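PDB 3FHD: ORF 37 from Human herpesvirus 8 type M, which cuts double- and single-stranded DNA as an endo- and exonuclease of the PD-(D/E)XK superfamily and helps process branched viral DNA into unit-length genomes. Local coordinates for residues S168-H171 / W172-Q176; S394-Y397 / Q398-Q402; K471-L474 / L475-A479. All coordinates share one frame; numbering follows the deposited sequence.

Interaction 1: residues S168-H171 / W172-Q176; sequences SKFH and WAVKQ. With SO4 (sulfate ion), chain B.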
loop_
_atom_site.group_PDB
_atom_site.type_symbol
_atom_site.label_atom_id
_atom_site.label_comp_id
_atom_site.label_asym_id
_atom_site.label_seq_id
_atom_site.Cartn_x
_atom_site.Cartn_y
_atom_site.Cartn_z
ATOM N N SER A 168 3.985 0.370 3.573
ATOM C CA SER A 168 3.820 0.251 5.028
ATOM C C SER A 168 5.154 0.301 5.803
ATOM O O SER A 168 5.146 0.488 7.012
ATOM C CB SER A 168 3.109 -1.092 5.344
ATOM O OG SER A 168 3.933 -2.169 4.935
ATOM N N LYS A 169 6.277 0.100 5.106
ATOM C CA LYS A 169 7.630 0.147 5.701
ATOM C C LYS A 169 8.408 1.390 5.254
ATOM O O LYS A 169 9.538 1.603 5.684
ATOM C CB LYS A 169 8.447 -1.072 5.281
ATOM C CG LYS A 169 7.972 -2.392 5.932
ATOM C CD LYS A 169 8.839 -3.523 5.468
ATOM C CE LYS A 169 8.118 -4.824 5.641
ATOM N NZ LYS A 169 9.123 -5.918 5.743
ATOM N N PHE A 170 7.826 2.221 4.411
ATOM C CA PHE A 170 8.618 3.337 3.837
ATOM C C PHE A 170 9.105 4.395 4.873
ATOM O O PHE A 170 10.267 4.827 4.849
ATOM C CB PHE A 170 7.903 3.964 2.625
ATOM C CG PHE A 170 8.767 4.959 1.883
ATOM C CD1 PHE A 170 9.849 4.521 1.132
ATOM C CD2 PHE A 170 8.509 6.314 1.967
ATOM C CE1 PHE A 170 10.687 5.448 0.452
ATOM C CE2 PHE A 170 9.324 7.265 1.294
ATOM C CZ PHE A 170 10.420 6.829 0.537
ATOM N N HIS A 171 8.228 4.817 5.776
ATOM C CA HIS A 171 8.629 5.705 6.853
ATOM C C HIS A 171 9.791 5.110 7.686
ATOM O O HIS A 171 10.784 5.811 7.935
ATOM C CB HIS A 171 7.435 6.078 7.747
ATOM C CG HIS A 171 7.807 6.975 8.896
ATOM N ND1 HIS A 171 7.943 6.513 10.186
ATOM C CD2 HIS A 171 8.088 8.297 8.936
ATOM C CE1 HIS A 171 8.300 7.517 10.975
ATOM N NE2 HIS A 171 8.394 8.608 10.240
ATOM N N TRP A 172 9.675 3.833 8.062
ATOM C CA TRP A 172 10.707 3.109 8.843
ATOM C C TRP A 172 12.056 3.131 8.069
ATOM O O TRP A 172 13.119 3.437 8.656
ATOM C CB TRP A 172 10.226 1.684 9.187
ATOM C CG TRP A 172 11.317 0.774 9.611
ATOM C CD1 TRP A 172 11.847 0.642 10.873
ATOM C CD2 TRP A 172 12.056 -0.097 8.761
ATOM N NE1 TRP A 172 12.901 -0.263 10.848
ATOM C CE2 TRP A 172 13.030 -0.740 9.564
ATOM C CE3 TRP A 172 11.999 -0.391 7.375
ATOM C CZ2 TRP A 172 13.916 -1.675 9.041
ATOM C CZ3 TRP A 172 12.872 -1.338 6.859
ATOM C CH2 TRP A 172 13.844 -1.942 7.697
ATOM N N ALA A 173 12.001 2.864 6.755
ATOM C CA ALA A 173 13.228 2.766 5.913
ATOM C C ALA A 173 13.933 4.127 5.783
ATOM O O ALA A 173 15.148 4.200 5.575
ATOM C CB ALA A 173 12.910 2.161 4.512
ATOM N N VAL A 174 13.168 5.213 5.897
ATOM C CA VAL A 174 13.770 6.547 5.809
ATOM C C VAL A 174 14.184 7.086 7.197
ATOM O O VAL A 174 15.293 7.608 7.375
ATOM C CB VAL A 174 12.819 7.558 5.110
ATOM C CG1 VAL A 174 13.379 8.996 5.270
ATOM C CG2 VAL A 174 12.681 7.233 3.632
ATOM N N LYS A 175 13.282 6.986 8.174
ATOM C CA LYS A 175 13.416 7.765 9.404
ATOM C C LYS A 175 13.875 6.934 10.585
ATOM O O LYS A 175 14.224 7.473 11.630
ATOM C CB LYS A 175 12.088 8.441 9.784
ATOM C CG LYS A 175 11.669 9.647 8.908
ATOM C CD LYS A 175 12.836 10.613 8.650
ATOM C CE LYS A 175 12.425 12.074 8.679
ATOM N NZ LYS A 175 13.220 12.881 7.684
ATOM N N GLN A 176 13.817 5.616 10.454
ATOM C CA GLN A 176 14.019 4.789 11.631
ATOM C C GLN A 176 15.170 3.797 11.458
ATOM O O GLN A 176 16.169 3.890 12.191
ATOM C CB GLN A 176 12.698 4.104 12.046
ATOM C CG GLN A 176 11.603 5.040 12.553
ATOM C CD GLN A 176 10.314 4.291 12.927
ATOM O OE1 GLN A 176 9.930 3.333 12.276
ATOM N NE2 GLN A 176 9.672 4.715 14.018
HETATM S S SO4 B . 1.835 -2.009 1.266
HETATM O O1 SO4 B . 2.950 -2.253 2.168
HETATM O O2 SO4 B . 0.781 -1.298 1.996
HETATM O O3 SO4 B . 2.357 -1.184 0.196
HETATM O O4 SO4 B . 1.408 -3.250 0.672
HETATM O O HOH W 1 6.999 2.468 8.202
HETATM O O HOH W 2 7.216 3.705 10.766
#
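A173 N donates to K169 O (3.0 Å) and K175 N to H171 O (2.8 Å), the i to i+4 bonds that wind residues 170-175 into a short alpha helix packed against helices 394-412 and 468-489. V174 N closes a turn too, on F170 O. The side chains pair with the same spacing. V174 sets CG2 over one face of the F170 ring as a CH-pi contact, 4.2 Å from the ring centroid and displaced toward the CZ rim. Likewise K175 lays CB over one face of the H171 imidazole, 26° off the ring normal, and its CG rests against NE2. With CG of H171 anti to the backbone N (chi1 179°), the ring lies beside its own carbonyl, within range of that lysine. At the helix start a water is inserted into the i to i+4 pair of S168 O and W172 N, accepting from W172 N and donating to S168 O. W172 turns its indole edge to K169 O and gives NE1 to N178 O, while K169 NZ reaches K182 O. S168 grips a sulfate ion, probably from the crystallisation liquor, which R161, S167 and S241 also hold: both S168 N and S168 OG donate to its O1. At the far end a second water, lying in the imidazole plane, is 3.0 Å from H171 ND1 and donates to Q176 OE1.

Interaction 2: residues S394-Y397 / Q398-Q402; sequences SYFY and QVLLQ. With SO4 (sulfate ion), chain B.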
loop_
_atom_site.group_PDB
_atom_site.type_symbol
_atom_site.label_atom_id
_atom_site.label_comp_id
_atom_site.label_asym_id
_atom_site.label_seq_id
_atom_site.Cartn_x
_atom_site.Cartn_y
_atom_site.Cartn_z
ATOM N N SER A 394 3.821 8.495 9.577
ATOM C CA SER A 394 4.124 7.371 8.677
ATOM C C SER A 394 3.130 7.213 7.514
ATOM O O SER A 394 3.510 6.708 6.472
ATOM C CB SER A 394 4.265 6.071 9.482
ATOM O OG SER A 394 3.004 5.597 9.846
ATOM N N TYR A 395 1.883 7.666 7.666
ATOM C CA TYR A 395 0.895 7.554 6.576
ATOM C C TYR A 395 1.192 8.508 5.417
ATOM O O TYR A 395 0.848 8.207 4.272
ATOM C CB TYR A 395 -0.555 7.741 7.029
ATOM C CG TYR A 395 -1.026 6.722 8.050
ATOM C CD1 TYR A 395 -0.309 5.542 8.276
ATOM C CD2 TYR A 395 -2.195 6.915 8.759
ATOM C CE1 TYR A 395 -0.709 4.618 9.212
ATOM C CE2 TYR A 395 -2.623 5.951 9.724
ATOM C CZ TYR A 395 -1.866 4.820 9.916
ATOM O OH TYR A 395 -2.240 3.860 10.838
ATOM N N PHE A 396 1.817 9.634 5.719
ATOM C CA PHE A 396 2.278 10.539 4.686
ATOM C C PHE A 396 3.317 9.876 3.773
ATOM O O PHE A 396 3.191 9.927 2.544
ATOM C CB PHE A 396 2.807 11.872 5.256
ATOM C CG PHE A 396 3.330 12.783 4.194
ATOM C CD1 PHE A 396 2.442 13.600 3.453
ATOM C CD2 PHE A 396 4.696 12.831 3.895
ATOM C CE1 PHE A 396 2.928 14.440 2.439
ATOM C CE2 PHE A 396 5.178 13.697 2.880
ATOM C CZ PHE A 396 4.294 14.477 2.161
ATOM N N TYR A 397 4.295 9.220 4.388
ATOM C CA TYR A 397 5.348 8.466 3.715
ATOM C C TYR A 397 4.776 7.256 2.933
ATOM O O TYR A 397 5.272 6.913 1.883
ATOM C CB TYR A 397 6.314 7.922 4.779
ATOM C CG TYR A 397 7.278 8.968 5.247
ATOM C CD1 TYR A 397 8.599 8.973 4.789
ATOM C CD2 TYR A 397 6.865 9.997 6.104
ATOM C CE1 TYR A 397 9.512 9.966 5.210
ATOM C CE2 TYR A 397 7.761 11.013 6.508
ATOM C CZ TYR A 397 9.084 10.981 6.049
ATOM O OH TYR A 397 9.995 11.956 6.443
ATOM N N GLN A 398 3.793 6.583 3.510
ATOM C CA GLN A 398 3.108 5.475 2.814
ATOM C C GLN A 398 2.480 5.893 1.480
ATOM O O GLN A 398 2.706 5.237 0.468
ATOM C CB GLN A 398 2.050 4.830 3.739
ATOM C CG GLN A 398 1.223 3.749 3.035
ATOM C CD GLN A 398 0.478 2.855 4.012
ATOM O OE1 GLN A 398 0.009 3.320 5.066
ATOM N NE2 GLN A 398 0.391 1.563 3.683
ATOM N N VAL A 399 1.719 6.987 1.476
ATOM C CA VAL A 399 1.063 7.451 0.256
ATOM C C VAL A 399 2.119 8.020 -0.708
ATOM O O VAL A 399 1.955 7.952 -1.930
ATOM C CB VAL A 399 -0.070 8.478 0.566
ATOM C CG1 VAL A 399 -0.791 8.890 -0.724
ATOM C CG2 VAL A 399 -1.083 7.879 1.549
ATOM N N LEU A 400 3.182 8.607 -0.145
ATOM C CA LEU A 400 4.300 9.139 -0.937
ATOM C C LEU A 400 4.858 8.008 -1.800
ATOM O O LEU A 400 5.029 8.190 -3.016
ATOM C CB LEU A 400 5.408 9.719 -0.024
ATOM C CG LEU A 400 6.486 10.535 -0.757
ATOM C CD1 LEU A 400 7.086 11.628 0.148
ATOM C CD2 LEU A 400 7.554 9.668 -1.366
ATOM N N LEU A 401 5.186 6.874 -1.181
ATOM C CA LEU A 401 5.670 5.740 -2.002
ATOM C C LEU A 401 4.644 5.192 -3.019
ATOM O O LEU A 401 5.019 4.836 -4.136
ATOM C CB LEU A 401 6.240 4.598 -1.150
ATOM C CG LEU A 401 6.970 3.487 -1.935
ATOM C CD1 LEU A 401 8.256 4.040 -2.671
ATOM C CD2 LEU A 401 7.349 2.286 -1.006
ATOM N N GLN A 402 3.364 5.096 -2.631
ATOM C CA GLN A 402 2.332 4.681 -3.558
ATOM C C GLN A 402 2.258 5.659 -4.731
ATOM O O GLN A 402 2.089 5.216 -5.877
ATOM C CB GLN A 402 0.944 4.563 -2.898
ATOM C CG GLN A 402 0.889 3.604 -1.747
ATOM C CD GLN A 402 -0.458 3.584 -1.032
ATOM O OE1 GLN A 402 -1.416 4.220 -1.456
ATOM N NE2 GLN A 402 -0.512 2.847 0.051
HETATM S S SO4 B . 1.835 -2.009 1.266
HETATM O O1 SO4 B . 2.950 -2.253 2.168
HETATM O O2 SO4 B . 0.781 -1.298 1.996
HETATM O O3 SO4 B . 2.357 -1.184 0.196
HETATM O O4 SO4 B . 1.408 -3.250 0.672
#
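S394 and Q398 join at the start of helix 394-412, which packs against the central beta-sheet of this PD-(D/E)XK nuclease beside its metal site; the side chain of Q398 is about 6 Å from the bound magnesium ion. The backbone bonds are those of a regular alpha helix: Q398 N to S394 O, V399 N to Y395 O, L400 N to F396 O and L401 N to Y397 O, with lengths of 3.0 to 3.2 Å.

Apolar contact is made one turn apart by F396 and L400. Only the CE2 corner of the phenyl ring meets L400 CD1, at 3.9 Å, and F466 lies against both side chains. Around the helix, V399 turns CG2 back onto Y395 O (3.4 Å), and its side chain packs on Y424 and I426 of strand 423-432. Y397 faces helix 170-175 and L401 faces helix 468-489, so the cylinder is packed on several sides.

Y395 and Q398, three residues apart, meet by van der Waals contact, Q398 OE1 lying 3.9 Å from the ring carbon CD1 of Y395. Their side chains run alongside each other in the same direction, with ring and amide planes 46° apart. The glutamine chain is extended, CG anti to the backbone N (chi1 175°), which carries its amide out beside the tyrosine. The polar partners come from outside. K268 binds both neighbours, donating NZ to Q398 OE1 and making a cation-pi contact with the Y395 ring; its positive charge would probably polarise the amide. Q402, one turn on, gives NE2 to OE1 of the metal ligand E266. Q398 NE2, which also has a weak bond to S167 OG, makes a weak bond of 3.3 Å to O2 of a sulfate ion, bent to 125° at the hydrogen.

Interaction 3: residues K471-L474 / L475-A479; sequences KHRL and LHQAA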
loop_
_atom_site.group_PDB
_atom_site.type_symbol
_atom_site.label_atom_id
_atom_site.label_comp_id
_atom_site.label_asym_id
_atom_site.label_seq_id
_atom_site.Cartn_x
_atom_site.Cartn_y
_atom_site.Cartn_z
ATOM N N LYS A 471 10.161 14.121 -2.597
ATOM C CA LYS A 471 10.113 12.706 -2.997
ATOM C C LYS A 471 11.465 12.173 -3.422
ATOM O O LYS A 471 11.859 11.077 -3.029
ATOM C CB LYS A 471 9.172 12.501 -4.169
ATOM C CG LYS A 471 7.755 12.288 -3.783
ATOM C CD LYS A 471 6.884 12.479 -4.985
ATOM C CE LYS A 471 6.481 11.201 -5.624
ATOM N NZ LYS A 471 5.348 11.419 -6.560
ATOM N N HIS A 472 12.164 12.947 -4.258
ATOM C CA HIS A 472 13.492 12.540 -4.722
ATOM C C HIS A 472 14.457 12.256 -3.546
ATOM O O HIS A 472 15.148 11.244 -3.547
ATOM C CB HIS A 472 14.061 13.570 -5.707
ATOM C CG HIS A 472 15.452 13.258 -6.178
ATOM N ND1 HIS A 472 16.583 13.748 -5.549
ATOM C CD2 HIS A 472 15.898 12.519 -7.225
ATOM C CE1 HIS A 472 17.659 13.318 -6.184
ATOM N NE2 HIS A 472 17.272 12.565 -7.199
ATOM N N ARG A 473 14.478 13.134 -2.544
ATOM C CA ARG A 473 15.419 12.972 -1.418
ATOM C C ARG A 473 15.091 11.724 -0.568
ATOM O O ARG A 473 15.976 10.949 -0.213
ATOM C CB ARG A 473 15.448 14.217 -0.530
ATOM C CG ARG A 473 16.669 14.171 0.404
ATOM C CD ARG A 473 16.594 15.119 1.564
ATOM N NE ARG A 473 16.816 16.503 1.168
ATOM C CZ ARG A 473 16.711 17.523 2.014
ATOM N NH1 ARG A 473 16.408 17.285 3.295
ATOM N NH2 ARG A 473 16.911 18.768 1.587
ATOM N N LEU A 474 13.816 11.551 -0.266
ATOM C CA LEU A 474 13.360 10.439 0.595
ATOM C C LEU A 474 13.584 9.086 -0.087
ATOM O O LEU A 474 14.060 8.116 0.553
ATOM C CB LEU A 474 11.889 10.649 1.008
ATOM C CG LEU A 474 11.623 11.899 1.846
ATOM C CD1 LEU A 474 10.108 12.080 2.089
ATOM C CD2 LEU A 474 12.359 11.845 3.216
ATOM N N LEU A 475 13.286 9.001 -1.389
ATOM C CA LEU A 475 13.505 7.724 -2.136
ATOM C C LEU A 475 15.008 7.416 -2.196
ATOM O O LEU A 475 15.410 6.260 -2.034
ATOM C CB LEU A 475 12.930 7.783 -3.563
ATOM C CG LEU A 475 11.406 7.835 -3.746
ATOM C CD1 LEU A 475 11.036 8.294 -5.212
ATOM C CD2 LEU A 475 10.769 6.479 -3.387
ATOM N N HIS A 476 15.844 8.442 -2.383
ATOM C CA HIS A 476 17.297 8.234 -2.362
ATOM C C HIS A 476 17.803 7.667 -0.994
ATOM O O HIS A 476 18.622 6.756 -0.957
ATOM C CB HIS A 476 18.048 9.531 -2.719
ATOM C CG HIS A 476 19.526 9.426 -2.537
ATOM N ND1 HIS A 476 20.342 8.819 -3.468
ATOM C CD2 HIS A 476 20.329 9.801 -1.515
ATOM C CE1 HIS A 476 21.594 8.865 -3.043
ATOM N NE2 HIS A 476 21.613 9.459 -1.862
ATOM N N GLN A 477 17.342 8.240 0.112
ATOM C CA GLN A 477 17.734 7.762 1.460
ATOM C C GLN A 477 17.294 6.314 1.675
ATOM O O GLN A 477 18.061 5.466 2.188
ATOM C CB GLN A 477 17.123 8.685 2.512
ATOM C CG GLN A 477 17.633 10.148 2.303
ATOM C CD GLN A 477 17.224 11.105 3.396
ATOM O OE1 GLN A 477 16.542 10.730 4.357
ATOM N NE2 GLN A 477 17.694 12.349 3.288
ATOM N N ALA A 478 16.064 6.015 1.273
ATOM C CA ALA A 478 15.538 4.653 1.406
ATOM C C ALA A 478 16.316 3.669 0.527
ATOM O O ALA A 478 16.594 2.557 0.953
ATOM C CB ALA A 478 14.020 4.620 1.058
ATOM N N ALA A 479 16.689 4.077 -0.702
ATOM C CA ALA A 479 17.448 3.182 -1.590
ATOM C C ALA A 479 18.861 2.923 -1.055
ATOM O O ALA A 479 19.379 1.807 -1.189
ATOM C CB ALA A 479 17.521 3.729 -2.994
#
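Helix 468-489 is a long alpha helix near the C-terminal end of the chain, and in residues 471-479 it packs against helices 170-175, 348-355 and 394-412. L475 N bonds to K471 O (3.0 Å), H476 N to H472 O, Q477 N to R473 O and A478 N to L474 O. Toward the surface R473 and Q477 run together, pointing the same way, with guanidinium and amide planes 21° apart; R473 also touches N348 and L349 of helix 348-355. What meets Q477 is the aliphatic part of the arginine: Q477 NE2 lies 3.4 Å from R473 CD and a little farther from CG. A bend at chi3 then turns the arginine chain beyond CD. Q477 also presses CG onto R473 O at 3.1 Å, so the same glutamine leans on both the backbone and the side chain of its partner. L475 folds back similarly over K471 O, its CG at 3.4 Å, with CG beside its own backbone N (chi1 -69°). The K471 chain leads elsewhere: NZ forms a salt bridge with E407 and a hydrogen bond with S403, both on helix 394-412. L474 and A478 face the neighbouring helices. Within these two segments, therefore, backbone hydrogen bonds and van der Waals contact join the turns, whereas the lysine charge is spent on tying this helix to helix 394-412.

Interactions 1 and 2 are buried, while interaction 3 is only partly so, with its arginine and histidines exposed. Each lies along a different helix, and the three helices pack on one another. Y397 of interaction 2 meets interaction 1 through its ring, edge-to-face with H171, and its carbonyl oxygen, 3.3 Å from F170 CD2. F170 CE1 touches A478 CB of interaction 3 at 3.5 Å, and L400 CD1 meets L474 CD1 at 3.6 Å. Chemistry follows place: interaction 2 sends Q402 to the magnesium ligand E266 and Q398 to K268, interaction 1 shares the sulfate with it, and interaction 3, away from the annotated sites, contributes packing and a salt bridge.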